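Local coordinates for DNA repair protein RAD2 (Saccharomyces cerevisiae, PDB 4Q0W) that cleaves single-stranded DNA as a magnesium-dependent endonuclease in nucleotide excision repair, here as its catalytic core bound to a DNA substrate, at residues Tyr35-Ala40 / Thr55-Arg60; Val28-Trp33 / Phe73-Gly78. One frame throughout, in Å; residues are numbered along the deposited sequence.

Contact 1: residues Tyr35-Ala40 / Thr55-Arg60. With nucleotides of chain C; nucleotides of chain D.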
loop_
_atom_site.group_PDB
_atom_site.type_symbol
_atom_site.label_atom_id
_atom_site.label_comp_id
_atom_site.label_asym_id
_atom_site.label_seq_id
_atom_site.Cartn_x
_atom_site.Cartn_y
_atom_site.Cartn_z
ATOM N N TYR A 35 11.435 -18.962 -20.533
ATOM C CA TYR A 35 11.643 -17.539 -20.291
ATOM C C TYR A 35 12.061 -17.304 -18.854
ATOM O O TYR A 35 12.910 -16.457 -18.572
ATOM C CB TYR A 35 10.379 -16.727 -20.611
ATOM C CG TYR A 35 10.655 -15.242 -20.667
ATOM C CD1 TYR A 35 11.398 -14.695 -21.710
ATOM C CD2 TYR A 35 10.191 -14.383 -19.669
ATOM C CE1 TYR A 35 11.669 -13.331 -21.766
ATOM C CE2 TYR A 35 10.456 -13.018 -19.716
ATOM C CZ TYR A 35 11.197 -12.499 -20.766
ATOM O OH TYR A 35 11.466 -11.150 -20.820
ATOM N N GLN A 36 11.465 -18.077 -17.955
ATOM C CA GLN A 36 11.747 -17.981 -16.533
ATOM C C GLN A 36 13.196 -18.359 -16.204
ATOM O O GLN A 36 13.861 -17.677 -15.422
ATOM C CB GLN A 36 10.770 -18.884 -15.777
ATOM C CG GLN A 36 10.768 -18.732 -14.274
ATOM C CD GLN A 36 9.574 -19.428 -13.636
ATOM O OE1 GLN A 36 9.721 -20.458 -12.976
ATOM N NE2 GLN A 36 8.384 -18.863 -13.832
ATOM N N PHE A 37 13.680 -19.445 -16.799
ATOM C CA PHE A 37 15.054 -19.882 -16.576
ATOM C C PHE A 37 16.051 -18.889 -17.171
ATOM O O PHE A 37 17.120 -18.655 -16.607
ATOM C CB PHE A 37 15.267 -21.274 -17.172
ATOM C CG PHE A 37 14.552 -22.371 -16.422
ATOM C CD1 PHE A 37 14.666 -22.473 -15.046
ATOM C CD2 PHE A 37 13.760 -23.290 -17.095
ATOM C CE1 PHE A 37 14.003 -23.475 -14.355
ATOM C CE2 PHE A 37 13.091 -24.295 -16.411
ATOM C CZ PHE A 37 13.212 -24.384 -15.041
ATOM N N LEU A 38 15.691 -18.315 -18.317
ATOM C CA LEU A 38 16.470 -17.246 -18.942
ATOM C C LEU A 38 16.687 -16.074 -17.992
ATOM O O LEU A 38 17.801 -15.565 -17.871
ATOM C CB LEU A 38 15.764 -16.736 -20.195
ATOM C CG LEU A 38 16.192 -17.295 -21.545
ATOM C CD1 LEU A 38 16.262 -18.813 -21.508
ATOM C CD2 LEU A 38 15.230 -16.826 -22.621
ATOM N N LYS A 39 15.618 -15.654 -17.322
ATOM C CA LYS A 39 15.666 -14.485 -16.450
ATOM C C LYS A 39 16.185 -14.801 -15.049
ATOM O O LYS A 39 16.774 -13.942 -14.393
ATOM C CB LYS A 39 14.282 -13.828 -16.361
ATOM C CG LYS A 39 14.203 -12.450 -17.017
ATOM C CD LYS A 39 14.443 -12.525 -18.523
ATOM C CE LYS A 39 14.709 -11.141 -19.109
ATOM N NZ LYS A 39 14.279 -11.049 -20.535
ATOM N N ALA A 40 15.970 -16.032 -14.595
ATOM C CA ALA A 40 16.333 -16.409 -13.230
ATOM C C ALA A 40 17.788 -16.851 -13.091
ATOM O O ALA A 40 18.326 -16.870 -11.981
ATOM C CB ALA A 40 15.407 -17.501 -12.719
ATOM N N THR A 55 19.272 -26.990 -18.385
ATOM C CA THR A 55 19.577 -27.260 -16.986
ATOM C C THR A 55 18.295 -27.206 -16.149
ATOM O O THR A 55 18.038 -28.089 -15.326
ATOM C CB THR A 55 20.590 -26.235 -16.432
ATOM O OG1 THR A 55 21.805 -26.313 -17.186
ATOM C CG2 THR A 55 20.900 -26.505 -14.970
ATOM N N GLY A 56 17.489 -26.172 -16.383
ATOM C CA GLY A 56 16.251 -25.965 -15.649
ATOM C C GLY A 56 15.260 -27.090 -15.861
ATOM O O GLY A 56 14.765 -27.670 -14.896
ATOM N N PHE A 57 14.960 -27.396 -17.122
ATOM C CA PHE A 57 14.045 -28.489 -17.428
ATOM C C PHE A 57 14.540 -29.812 -16.858
ATOM O O PHE A 57 13.750 -30.558 -16.265
ATOM C CB PHE A 57 13.827 -28.629 -18.932
ATOM C CG PHE A 57 12.633 -27.870 -19.446
ATOM C CD1 PHE A 57 12.703 -26.498 -19.656
ATOM C CD2 PHE A 57 11.446 -28.534 -19.742
ATOM C CE1 PHE A 57 11.612 -25.799 -20.140
ATOM C CE2 PHE A 57 10.349 -27.840 -20.227
ATOM C CZ PHE A 57 10.435 -26.466 -20.424
ATOM N N PHE A 58 15.835 -30.102 -17.023
ATOM C CA PHE A 58 16.385 -31.375 -16.546
ATOM C C PHE A 58 16.159 -31.573 -15.037
ATOM O O PHE A 58 15.721 -32.637 -14.596
ATOM C CB PHE A 58 17.882 -31.502 -16.893
ATOM C CG PHE A 58 18.492 -32.834 -16.508
ATOM C CD1 PHE A 58 19.033 -33.032 -15.242
ATOM C CD2 PHE A 58 18.541 -33.884 -17.424
ATOM C CE1 PHE A 58 19.601 -34.268 -14.888
ATOM C CE2 PHE A 58 19.103 -35.116 -17.076
ATOM C CZ PHE A 58 19.628 -35.301 -15.807
ATOM N N ARG A 59 16.472 -30.544 -14.259
ATOM C CA ARG A 59 16.318 -30.588 -12.812
ATOM C C ARG A 59 14.860 -30.794 -12.366
ATOM O O ARG A 59 14.582 -31.538 -11.410
ATOM C CB ARG A 59 16.864 -29.287 -12.213
ATOM C CG ARG A 59 16.744 -29.189 -10.695
ATOM C CD ARG A 59 17.362 -27.888 -10.183
ATOM N N ARG A 60 13.929 -30.127 -13.042
ATOM C CA ARG A 60 12.518 -30.271 -12.689
ATOM C C ARG A 60 11.975 -31.642 -13.085
ATOM O O ARG A 60 11.203 -32.247 -12.344
ATOM C CB ARG A 60 11.682 -29.138 -13.303
ATOM C CG ARG A 60 11.998 -27.787 -12.687
ATOM C CD ARG A 60 10.987 -26.727 -13.097
ATOM N NE ARG A 60 11.216 -25.468 -12.402
ATOM C CZ ARG A 60 10.465 -24.383 -12.567
ATOM N NH1 ARG A 60 9.434 -24.413 -13.399
ATOM N NH2 ARG A 60 10.745 -23.271 -11.903
ATOM P P DT C 3 6.238 -11.214 -20.271
ATOM O "O5'" DT C 3 6.976 -12.527 -19.717
ATOM C "C5'" DT C 3 6.486 -13.828 -20.043
ATOM C "C4'" DT C 3 6.221 -14.631 -18.784
ATOM O "O4'" DT C 3 7.448 -14.863 -18.065
ATOM C "C3'" DT C 3 5.312 -13.916 -17.798
ATOM O "O3'" DT C 3 4.001 -14.432 -17.950
ATOM C "C2'" DT C 3 5.874 -14.221 -16.412
ATOM C "C1'" DT C 3 7.172 -14.966 -16.681
ATOM N N1 DT C 3 8.346 -14.396 -15.975
ATOM C C2 DT C 3 8.836 -15.028 -14.853
ATOM O O2 DT C 3 8.343 -16.041 -14.389
ATOM N N3 DT C 3 9.938 -14.431 -14.298
ATOM C C4 DT C 3 10.565 -13.280 -14.749
ATOM O O4 DT C 3 11.547 -12.807 -14.181
ATOM C C5 DT C 3 9.986 -12.672 -15.926
ATOM C C7 DT C 3 10.586 -11.428 -16.507
ATOM C C6 DT C 3 8.918 -13.251 -16.480
ATOM P P DA D 16 12.790 -17.350 -3.233
ATOM O OP1 DA D 16 11.881 -17.656 -2.097
ATOM O OP2 DA D 16 14.252 -17.239 -3.002
ATOM O "O5'" DA D 16 12.574 -18.425 -4.400
ATOM C "C5'" DA D 16 11.262 -18.778 -4.819
ATOM C "C4'" DA D 16 11.294 -19.224 -6.267
ATOM O "O4'" DA D 16 11.644 -18.102 -7.115
ATOM C "C3'" DA D 16 12.340 -20.294 -6.590
ATOM O "O3'" DA D 16 11.710 -21.578 -6.696
ATOM C "C2'" DA D 16 12.981 -19.833 -7.912
ATOM C "C1'" DA D 16 12.073 -18.675 -8.331
ATOM N N9 DA D 16 12.676 -17.640 -9.170
ATOM C C8 DA D 16 13.930 -17.096 -9.079
ATOM N N7 DA D 16 14.174 -16.174 -9.984
ATOM C C5 DA D 16 12.998 -16.103 -10.720
ATOM C C6 DA D 16 12.608 -15.318 -11.831
ATOM N N6 DA D 16 13.401 -14.408 -12.409
ATOM N N1 DA D 16 11.358 -15.498 -12.322
ATOM C C2 DA D 16 10.560 -16.405 -11.736
ATOM N N3 DA D 16 10.820 -17.201 -10.694
ATOM C C4 DA D 16 12.066 -17.002 -10.230
HETATM O O HOH W 1 7.908 -22.153 -12.682
#

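Contact 2: residues Val28-Trp33 / Phe73-Gly78. With nucleotides of chain C.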
loop_
_atom_site.group_PDB
_atom_site.type_symbol
_atom_site.label_atom_id
_atom_site.label_comp_id
_atom_site.label_asym_id
_atom_site.label_seq_id
_atom_site.Cartn_x
_atom_site.Cartn_y
_atom_site.Cartn_z
ATOM N N VAL A 28 1.729 -30.996 -16.731
ATOM C CA VAL A 28 2.688 -29.970 -16.325
ATOM C C VAL A 28 2.573 -28.781 -17.258
ATOM O O VAL A 28 2.777 -28.911 -18.473
ATOM C CB VAL A 28 4.136 -30.508 -16.300
ATOM C CG1 VAL A 28 5.109 -29.419 -15.854
ATOM C CG2 VAL A 28 4.219 -31.720 -15.372
ATOM N N ASP A 29 2.215 -27.631 -16.695
ATOM C CA ASP A 29 2.109 -26.399 -17.477
ATOM C C ASP A 29 3.507 -25.808 -17.586
ATOM O O ASP A 29 3.995 -25.160 -16.660
ATOM C CB ASP A 29 1.116 -25.418 -16.815
ATOM C CG ASP A 29 1.192 -24.004 -17.397
ATOM O OD1 ASP A 29 1.794 -23.811 -18.478
ATOM O OD2 ASP A 29 0.640 -23.071 -16.766
ATOM N N ALA A 30 4.160 -26.022 -18.723
ATOM C CA ALA A 30 5.552 -25.616 -18.846
ATOM C C ALA A 30 5.689 -24.404 -19.748
ATOM O O ALA A 30 6.779 -24.113 -20.233
ATOM C CB ALA A 30 6.389 -26.771 -19.371
ATOM N N SER A 31 4.575 -23.698 -19.939
ATOM C CA SER A 31 4.472 -22.589 -20.895
ATOM C C SER A 31 5.458 -21.428 -20.682
ATOM O O SER A 31 5.861 -20.776 -21.648
ATOM C CB SER A 31 3.035 -22.045 -20.904
ATOM O OG SER A 31 2.666 -21.537 -19.621
ATOM N N ILE A 32 5.838 -21.150 -19.437
ATOM C CA ILE A 32 6.749 -20.030 -19.184
ATOM C C ILE A 32 8.092 -20.439 -18.562
ATOM O O ILE A 32 8.891 -19.583 -18.171
ATOM C CB ILE A 32 6.097 -18.907 -18.325
ATOM C CG1 ILE A 32 5.809 -19.399 -16.909
ATOM C CG2 ILE A 32 4.841 -18.365 -18.987
ATOM C CD1 ILE A 32 5.688 -18.279 -15.897
ATOM N N TRP A 33 8.341 -21.741 -18.470
ATOM C CA TRP A 33 9.597 -22.236 -17.899
ATOM C C TRP A 33 10.847 -21.683 -18.606
ATOM O O TRP A 33 11.795 -21.233 -17.950
ATOM C CB TRP A 33 9.639 -23.766 -17.947
ATOM C CG TRP A 33 8.761 -24.447 -16.941
ATOM C CD1 TRP A 33 7.674 -23.916 -16.277
ATOM C CD2 TRP A 33 8.903 -25.789 -16.470
ATOM N NE1 TRP A 33 7.136 -24.864 -15.428
ATOM C CE2 TRP A 33 7.877 -26.016 -15.524
ATOM C CE3 TRP A 33 9.806 -26.825 -16.752
ATOM C CZ2 TRP A 33 7.729 -27.236 -14.861
ATOM C CZ3 TRP A 33 9.657 -28.036 -16.089
ATOM C CH2 TRP A 33 8.619 -28.234 -15.161
ATOM N N PHE A 73 3.803 -32.947 -20.316
ATOM C CA PHE A 73 4.164 -31.549 -20.457
ATOM C C PHE A 73 3.254 -30.865 -21.467
ATOM O O PHE A 73 2.952 -31.413 -22.536
ATOM C CB PHE A 73 5.650 -31.407 -20.838
ATOM C CG PHE A 73 6.569 -31.410 -19.648
ATOM C CD1 PHE A 73 6.610 -32.507 -18.786
ATOM C CD2 PHE A 73 7.380 -30.318 -19.377
ATOM C CE1 PHE A 73 7.454 -32.516 -17.670
ATOM C CE2 PHE A 73 8.234 -30.315 -18.266
ATOM C CZ PHE A 73 8.265 -31.414 -17.410
ATOM N N VAL A 74 2.811 -29.663 -21.124
ATOM C CA VAL A 74 1.945 -28.910 -22.027
ATOM C C VAL A 74 2.591 -27.575 -22.353
ATOM O O VAL A 74 2.989 -26.832 -21.440
ATOM C CB VAL A 74 0.535 -28.695 -21.432
ATOM C CG1 VAL A 74 -0.352 -27.934 -22.426
ATOM C CG2 VAL A 74 -0.096 -30.033 -21.090
ATOM N N PHE A 75 2.713 -27.289 -23.651
ATOM C CA PHE A 75 3.271 -26.026 -24.124
ATOM C C PHE A 75 2.186 -25.126 -24.730
ATOM O O PHE A 75 1.158 -25.624 -25.194
ATOM C CB PHE A 75 4.380 -26.291 -25.155
ATOM C CG PHE A 75 5.582 -27.002 -24.578
ATOM C CD1 PHE A 75 5.633 -28.390 -24.534
ATOM C CD2 PHE A 75 6.649 -26.277 -24.058
ATOM C CE1 PHE A 75 6.737 -29.049 -23.999
ATOM C CE2 PHE A 75 7.761 -26.928 -23.516
ATOM C CZ PHE A 75 7.801 -28.312 -23.484
ATOM N N ASP A 76 2.411 -23.810 -24.714
ATOM C CA ASP A 76 1.502 -22.869 -25.377
ATOM C C ASP A 76 1.560 -23.031 -26.891
ATOM O O ASP A 76 2.638 -23.259 -27.452
ATOM C CB ASP A 76 1.910 -21.425 -25.075
ATOM C CG ASP A 76 1.314 -20.896 -23.793
ATOM O OD1 ASP A 76 0.354 -21.500 -23.263
ATOM O OD2 ASP A 76 1.814 -19.858 -23.317
ATOM N N GLY A 77 0.409 -22.911 -27.549
ATOM C CA GLY A 77 0.379 -22.654 -28.980
ATOM C C GLY A 77 0.271 -21.149 -29.174
ATOM O O GLY A 77 1.169 -20.395 -28.785
ATOM N N GLY A 78 -0.848 -20.693 -29.723
ATOM C CA GLY A 78 -1.004 -19.273 -29.975
ATOM C C GLY A 78 -1.361 -18.425 -28.759
ATOM O O GLY A 78 -1.607 -18.933 -27.655
ATOM P P DT C 3 6.238 -11.214 -20.271
ATOM O "O5'" DT C 3 6.976 -12.527 -19.717
ATOM C "C5'" DT C 3 6.486 -13.828 -20.043
ATOM C "C4'" DT C 3 6.221 -14.631 -18.784
ATOM O "O4'" DT C 3 7.448 -14.863 -18.065
ATOM C "C3'" DT C 3 5.312 -13.916 -17.798
ATOM O "O3'" DT C 3 4.001 -14.432 -17.950
ATOM C "C2'" DT C 3 5.874 -14.221 -16.412
ATOM C "C1'" DT C 3 7.172 -14.966 -16.681
ATOM N N1 DT C 3 8.346 -14.396 -15.975
ATOM C C2 DT C 3 8.836 -15.028 -14.853
ATOM O O2 DT C 3 8.343 -16.041 -14.389
ATOM N N3 DT C 3 9.938 -14.431 -14.298
ATOM C C4 DT C 3 10.565 -13.280 -14.749
ATOM O O4 DT C 3 11.547 -12.807 -14.181
ATOM C C5 DT C 3 9.986 -12.672 -15.926
ATOM C C7 DT C 3 10.586 -11.428 -16.507
ATOM C C6 DT C 3 8.918 -13.251 -16.480
HETATM O O HOH W 2 5.072 -22.745 -24.113
#

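Contact 1: residues Tyr35-Ala40 / Thr55-Arg60
Phe37 and Arg60 both start with CG anti to the carbonyl carbon (chi1 -70° and -68°), and from there the ring and the guanidinium reach toward each other tip to tip between helices 33-40 and 52-66. Gln36, with CG anti to its backbone N, runs extended and crosses the Arg60 side chain at about a right angle. The Phe37 ring packs directly on the main chain of Gly56: Gly56 CA stands 3.5 Å from the ring centroid, a CH-pi contact over the centre of one face. At its outer end Phe37 CZ sits 3.5 Å from Arg60 NE, over one face of the guanidinium and toward its rim, while Phe57 CD1 approaches Phe37 CE2 at 3.9 Å. The segment axes come within 10.3 Å at 113°, a steep crossing of two helices in the N-domain of this XPG/RAD2-family nuclease. Next to the Phe37-Arg60 contact, Arg60 NH2 donates to Gln36 OE1 at 3.2 Å, nearly along the C=O axis, with the oxygen tilted from the guanidinium plane. On the other branch of the amide, Gln36 NE2 donates to O2 of thymidine DT3 of chain C at 2.9 Å. The two bonds are consistent with an amide turned with OE1 to Arg60 and NE2 to the DNA. A water between OE1 and Arg60 NH1 agrees with this but is supporting evidence only, since its 2.5 Å distance to Gln36 OE1 is short. Arg60, which also makes a cation-pi contact with Trp33, is second-shell to the DNA through Gln36. Gln36 CG lies 3.4 Å from C2 of adenine DA16 of chain D, and Ala40 CB meets N7 of that base.

Contact 2: residues Val28-Trp33 / Phe73-Gly78
Val28 and Phe73 lie side by side on neighbouring parallel strands, pointing the same way, with Val28 CG1 over the centre of the phenyl face, 4.1 Å from the centroid and 12° off its normal. The Phe73 ring also turns an edge to the face of the Trp33 six-membered ring in an offset edge-to-face pair, the planes 84° apart; Trp33 CZ3 and Phe73 CE2 are the closest atoms at 3.5 Å. Ala30 CB touches Phe73 CD2 and lies over the face of the Trp33 ring. Two backbone bonds hold the strands in register: Val74 N donates to Val28 O at 2.8 Å, and Ala30 N to Val74 O at 3.1 Å. The strands belong to the parallel core of the mixed sheet of the PIN-type fold; Asp29 ends strand 25-29 and Asp76 follows strand 70-75, both at the C-terminal ends of these strands. Ser31 CB packs 3.5 Å from Asp76 OD2, and a water accepts from Asp76 N while donating to Ser31 O. Asp29 OD1 is gripped twice: Ser31 N approaches on the anti side, 32° out of the carboxylate plane, closing an Asx turn, and Ser31 OG donates to the syn lone pair at 2.7 Å. Thr190 OG1 bonds to Asp29 OD2, and Ala172 N donates to Asp76 OD1, so residues of the I-domain help orient both carboxylates. Helices 52-66 and 148-160 cover the Phe73 ring. Asp29 OD1 and Asp76 OD1 stand 5.5 Å apart: two carboxylates set close together, each held by polar partners, consistent with the first magnesium site assigned by similarity to them and to Glu171 and Glu173.

In the fold
The centres of contacts 1 and 2 lie 13 Å apart within the N-domain. Along the chain, strand 25-29 leads into helix 33-40, and helix 52-66 leads into strand 70-75, so contact 1 is nested inside the loop closed by contact 2. The two share a boundary, where the Phe57 ring packs on both Trp33 and Phe73. Helix pair and strand pair thus form one continuous unit, in which Asp29 and Asp76, assigned by similarity to magnesium binding, sit at the strand ends, while helix 33-40 meets the DNA. This places the DNA-contacting helix directly after the strand that carries one of the predicted metal ligands.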